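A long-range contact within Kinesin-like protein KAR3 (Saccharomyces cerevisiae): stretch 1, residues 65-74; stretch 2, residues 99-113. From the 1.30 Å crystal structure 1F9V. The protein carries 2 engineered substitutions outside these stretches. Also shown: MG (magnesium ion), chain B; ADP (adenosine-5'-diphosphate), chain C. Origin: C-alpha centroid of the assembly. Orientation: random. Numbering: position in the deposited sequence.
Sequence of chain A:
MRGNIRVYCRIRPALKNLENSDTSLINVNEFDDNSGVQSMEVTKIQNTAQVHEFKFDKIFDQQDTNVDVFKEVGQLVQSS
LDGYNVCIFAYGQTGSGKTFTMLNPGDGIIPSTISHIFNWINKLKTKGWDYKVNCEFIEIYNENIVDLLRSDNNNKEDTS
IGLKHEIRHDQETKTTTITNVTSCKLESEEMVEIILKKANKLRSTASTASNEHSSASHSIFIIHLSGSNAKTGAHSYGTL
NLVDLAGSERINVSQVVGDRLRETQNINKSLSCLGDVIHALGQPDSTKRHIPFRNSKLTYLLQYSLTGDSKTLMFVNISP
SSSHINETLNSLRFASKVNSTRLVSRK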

# COMPACT_ATOMS: atom_id res chain seq x y z
N THR A 65 -9.11 14.83 -0.09
CA THR A 65 -7.76 15.19 -0.51
C THR A 65 -6.73 14.30 0.19
O THR A 65 -7.06 13.50 1.06
N ASN A 66 -5.46 14.45 -0.20
CA ASN A 66 -4.40 13.67 0.43
C ASN A 66 -4.33 13.99 1.92
O ASN A 66 -4.08 13.11 2.74
N VAL A 67 -4.58 15.25 2.29
CA VAL A 67 -4.56 15.63 3.70
C VAL A 67 -5.70 14.91 4.45
O VAL A 67 -5.51 14.43 5.57
N ASP A 68 -6.87 14.82 3.83
CA ASP A 68 -8.01 14.13 4.44
C ASP A 68 -7.70 12.64 4.63
O ASP A 68 -8.04 12.05 5.65
N VAL A 69 -7.04 12.05 3.64
CA VAL A 69 -6.70 10.63 3.71
C VAL A 69 -5.73 10.38 4.86
O VAL A 69 -5.90 9.44 5.64
N PHE A 70 -4.72 11.23 5.00
CA PHE A 70 -3.76 11.01 6.06
C PHE A 70 -4.33 11.17 7.46
O PHE A 70 -3.73 10.72 8.44
N LYS A 71 -5.50 11.79 7.58
CA LYS A 71 -6.10 11.95 8.90
C LYS A 71 -6.37 10.57 9.47
O LYS A 71 -6.35 10.37 10.68
N GLU A 72 -6.60 9.61 8.59
CA GLU A 72 -6.85 8.24 9.02
C GLU A 72 -5.52 7.48 9.11
O GLU A 72 -5.24 6.82 10.10
N VAL A 73 -4.71 7.62 8.07
CA VAL A 73 -3.43 6.92 7.99
C VAL A 73 -2.41 7.27 9.07
O VAL A 73 -1.60 6.42 9.46
N GLY A 74 -2.43 8.50 9.56
CA GLY A 74 -1.47 8.90 10.58
C GLY A 74 -1.47 8.02 11.83
O GLY A 74 -0.42 7.72 12.39
N THR A 99 0.19 6.29 -7.24
CA THR A 99 1.35 7.15 -7.03
C THR A 99 0.98 8.50 -6.44
O THR A 99 1.69 9.01 -5.58
N PHE A 100 -0.12 9.08 -6.90
CA PHE A 100 -0.56 10.37 -6.36
C PHE A 100 -0.81 10.19 -4.87
O PHE A 100 -0.43 11.03 -4.05
N THR A 101 -1.45 9.09 -4.52
CA THR A 101 -1.78 8.79 -3.14
C THR A 101 -0.54 8.58 -2.29
O THR A 101 -0.44 9.11 -1.18
N MET A 102 0.42 7.82 -2.81
CA MET A 102 1.63 7.52 -2.07
C MET A 102 2.78 8.52 -2.17
O MET A 102 3.50 8.75 -1.20
N LEU A 103 2.94 9.11 -3.35
CA LEU A 103 4.06 10.01 -3.60
C LEU A 103 3.81 11.48 -3.94
O LEU A 103 4.76 12.20 -4.23
N ASN A 104 2.57 11.95 -3.91
CA ASN A 104 2.35 13.35 -4.23
C ASN A 104 3.27 14.21 -3.36
O ASN A 104 3.30 14.05 -2.14
N PRO A 105 4.04 15.13 -3.97
CA PRO A 105 4.94 15.97 -3.18
C PRO A 105 4.29 16.59 -1.94
O PRO A 105 3.21 17.19 -2.02
N GLY A 106 4.96 16.43 -0.81
CA GLY A 106 4.49 16.96 0.46
C GLY A 106 3.19 16.38 0.99
O GLY A 106 3.00 16.30 2.20
N ASP A 107 2.32 15.96 0.07
CA ASP A 107 1.00 15.41 0.38
C ASP A 107 0.85 13.89 0.51
O ASP A 107 0.07 13.39 1.34
N GLY A 108 1.57 13.18 -0.34
CA GLY A 108 1.49 11.73 -0.37
C GLY A 108 1.64 11.04 0.97
O GLY A 108 2.12 11.62 1.94
N ILE A 109 1.22 9.78 1.03
CA ILE A 109 1.33 9.04 2.26
C ILE A 109 2.79 8.93 2.71
O ILE A 109 3.08 8.97 3.91
N ILE A 110 3.72 8.82 1.77
CA ILE A 110 5.13 8.72 2.15
C ILE A 110 5.65 10.02 2.78
O ILE A 110 6.14 10.01 3.90
N PRO A 111 5.57 11.16 2.06
CA PRO A 111 6.06 12.39 2.70
C PRO A 111 5.31 12.72 3.99
O PRO A 111 5.90 13.18 4.96
N SER A 112 4.00 12.47 4.00
CA SER A 112 3.18 12.73 5.19
C SER A 112 3.61 11.85 6.37
O SER A 112 3.64 12.30 7.52
N THR A 113 3.91 10.59 6.07
CA THR A 113 4.33 9.64 7.09
C THR A 113 5.63 10.10 7.75
O THR A 113 5.76 10.07 8.97

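Contacts between distant segments are often built from one buried polar anchor and a separate patch of apolar packing, and the meeting of these two stretches of KAR3 illustrates the pattern. The helix at 66-74 and the helix beginning at 109 run at 58° to each other with axes no closer than 10.5 Å, a gap that side chains must fill.

The polar anchor is Asn66, in the first turn of its helix. Its CA-to-CB bond points toward the other stretch, and with chi1 in m the amide reaches the end of helix 99-103, where Asn66 ND2 donates a hydrogen bond to Phe100 O at 3.2 Å. Asn66 ND2 also lies 3.3 Å from Asn104 CB, while Asn66 OD1 meets the edge of the Phe100 ring, 3.4 Å from Phe100 CE1, and is satisfied elsewhere in the structure. Asp107 also points toward stretch 1; its CG packs 3.4 Å from Asn66 CB. A water ties the two backbones together here, donating to Asn66 O at 2.8 Å and to Asp107 O at 3.0 Å.

One turn on, aromatic packing takes over. Phe70, chi1 in t, lays a ring face against Ser112 CB, 3.5 Å from the ring centroid and nearly along its normal, a CH-pi contact. The edge of the ring faces Thr113, with Phe70 CE1 3.6 Å from Thr113 OG1; that hydroxyl donates to Ile109 O within its own helix, from OG1 at 2.6 Å.

Aliphatic contacts complete the patch. Ile109 leaves its backbone sideways, but its extended chain (m, t) brings CD1 to 4.1 Å from Val73 CG2 and 4.5 Å from Val69 CG1; both valines are t.

The bound nucleotide lies beside this contact: Phe100 N donates to ADP O1A at 2.8 Å, its ring covers the adenine at C6, and Thr99 OG1 binds magnesium at 2.2 Å.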

# COMPACT_ATOMS: atom_id res chain seq x y z
CB THR A 65 -7.45 16.65 -0.12
OG1 THR A 65 -7.43 16.76 1.31
CG2 THR A 65 -8.51 17.60 -0.66
CB ASN A 66 -3.07 13.96 -0.25
CG ASN A 66 -2.85 13.09 -1.47
OD1 ASN A 66 -3.76 12.38 -1.90
ND2 ASN A 66 -1.64 13.13 -2.02
CB VAL A 67 -4.70 17.17 3.86
CG1 VAL A 67 -5.10 17.53 5.28
CG2 VAL A 67 -3.38 17.84 3.50
CB ASP A 68 -9.26 14.26 3.55
CG ASP A 68 -9.72 15.69 3.39
OD1 ASP A 68 -9.51 16.49 4.34
OD2 ASP A 68 -10.29 16.02 2.33
CB VAL A 69 -6.04 10.16 2.39
CG1 VAL A 69 -5.39 8.78 2.59
CG2 VAL A 69 -7.10 10.10 1.28
CB PHE A 70 -2.54 11.90 5.89
CG PHE A 70 -1.34 11.41 6.66
CD1 PHE A 70 -0.64 10.29 6.23
CD2 PHE A 70 -0.96 12.03 7.85
CE1 PHE A 70 0.42 9.79 6.98
CE2 PHE A 70 0.10 11.54 8.60
CZ PHE A 70 0.79 10.41 8.16
CB LYS A 71 -7.41 12.74 8.80
CG LYS A 71 -7.22 14.24 8.62
CD LYS A 71 -8.51 15.00 8.90
CE LYS A 71 -8.40 16.44 8.42
NZ LYS A 71 -9.12 16.64 7.13
CB GLU A 72 -7.79 7.54 8.05
CG GLU A 72 -9.10 8.28 7.77
CD GLU A 72 -9.84 8.64 9.05
OE1 GLU A 72 -10.30 9.80 9.15
OE2 GLU A 72 -9.95 7.78 9.95
CB VAL A 73 -2.79 7.13 6.61
CG1 VAL A 73 -1.53 6.27 6.46
CG2 VAL A 73 -3.80 6.79 5.52
CB THR A 99 2.12 7.35 -8.32
OG1 THR A 99 2.54 6.07 -8.79
CG2 THR A 99 3.34 8.23 -8.11
CB PHE A 100 -1.85 10.84 -7.04
CG PHE A 100 -2.30 12.21 -6.59
CD1 PHE A 100 -3.07 12.36 -5.44
CD2 PHE A 100 -1.94 13.34 -7.30
CE1 PHE A 100 -3.48 13.62 -5.00
CE2 PHE A 100 -2.34 14.61 -6.87
CZ PHE A 100 -3.11 14.75 -5.72
CB THR A 101 -2.67 7.54 -3.05
OG1 THR A 101 -3.96 7.85 -3.58
CG2 THR A 101 -2.81 7.06 -1.60
CB MET A 102 2.18 6.15 -2.48
CG MET A 102 1.19 5.00 -2.38
SD MET A 102 0.69 4.68 -0.70
CE MET A 102 2.23 4.10 -0.00
CB LEU A 103 4.92 9.40 -4.73
CG LEU A 103 6.18 8.57 -4.46
CD1 LEU A 103 6.53 8.54 -2.99
CD2 LEU A 103 5.96 7.16 -4.98
CB ASN A 104 0.89 13.77 -3.99
CG ASN A 104 0.55 15.07 -4.68
OD1 ASN A 104 0.83 15.24 -5.87
ND2 ASN A 104 -0.05 16.00 -3.95
CB PRO A 105 5.42 17.04 -4.18
CG PRO A 105 4.66 16.80 -5.44
CD PRO A 105 4.13 15.41 -5.41
CB ASP A 107 0.03 15.87 -0.71
CG ASP A 107 -1.06 16.72 -0.17
OD1 ASP A 107 -1.26 16.70 1.06
OD2 ASP A 107 -1.72 17.41 -0.97
CB ILE A 109 0.70 7.63 2.10
CG1 ILE A 109 -0.83 7.75 2.16
CG2 ILE A 109 1.22 6.69 3.19
CD1 ILE A 109 -1.58 6.44 2.04
CB ILE A 110 6.00 8.26 0.95
CG1 ILE A 110 5.72 6.78 0.65
CG2 ILE A 110 7.50 8.44 1.27
CD1 ILE A 110 6.18 6.30 -0.71
CB PRO A 111 5.88 13.47 1.63
CG PRO A 111 5.00 12.88 0.60
CD PRO A 111 5.11 11.39 0.68
CB SER A 112 1.70 12.46 4.90
OG SER A 112 1.15 13.45 4.04
CB THR A 113 4.52 8.23 6.47
OG1 THR A 113 3.24 7.68 6.14
CG2 THR A 113 5.22 7.29 7.45
MG MG B . 1.96 5.15 -10.68
PB ADP C . -1.43 5.40 -10.96
O1B ADP C . -2.43 4.54 -10.27
O2B ADP C . -0.12 5.57 -10.05
O3B ADP C . -1.10 4.89 -12.31
PA ADP C . -1.35 8.29 -10.80
O1A ADP C . -1.30 8.53 -9.36
O2A ADP C . -0.00 8.37 -11.35
O3A ADP C . -1.99 6.87 -11.08
O5' ADP C . -2.23 9.39 -11.52
C5' ADP C . -3.39 9.21 -12.34
C4' ADP C . -3.80 10.66 -12.74
O4' ADP C . -4.84 11.04 -11.83
C3' ADP C . -2.68 11.70 -12.53
O3' ADP C . -2.69 12.73 -13.53
C2' ADP C . -2.93 12.27 -11.14
O2' ADP C . -2.35 13.57 -10.95
C1' ADP C . -4.44 12.18 -11.03
N9 ADP C . -4.91 11.90 -9.63
C8 ADP C . -4.89 10.68 -9.06
N7 ADP C . -5.39 10.77 -7.84
C5 ADP C . -5.74 12.01 -7.61
C6 ADP C . -6.31 12.69 -6.55
N6 ADP C . -6.63 12.03 -5.44
N1 ADP C . -6.54 14.04 -6.64
C2 ADP C . -6.22 14.74 -7.75
N3 ADP C . -5.67 14.09 -8.80
C4 ADP C . -5.42 12.75 -8.77
O HOH W 1 -1.86 11.38 2.46
O HOH W 2 1.88 3.28 -9.50
O HOH W 3 2.10 7.09 -11.68
O HOH W 4 1.27 4.03 -12.55
O HOH W 5 4.09 4.98 -11.23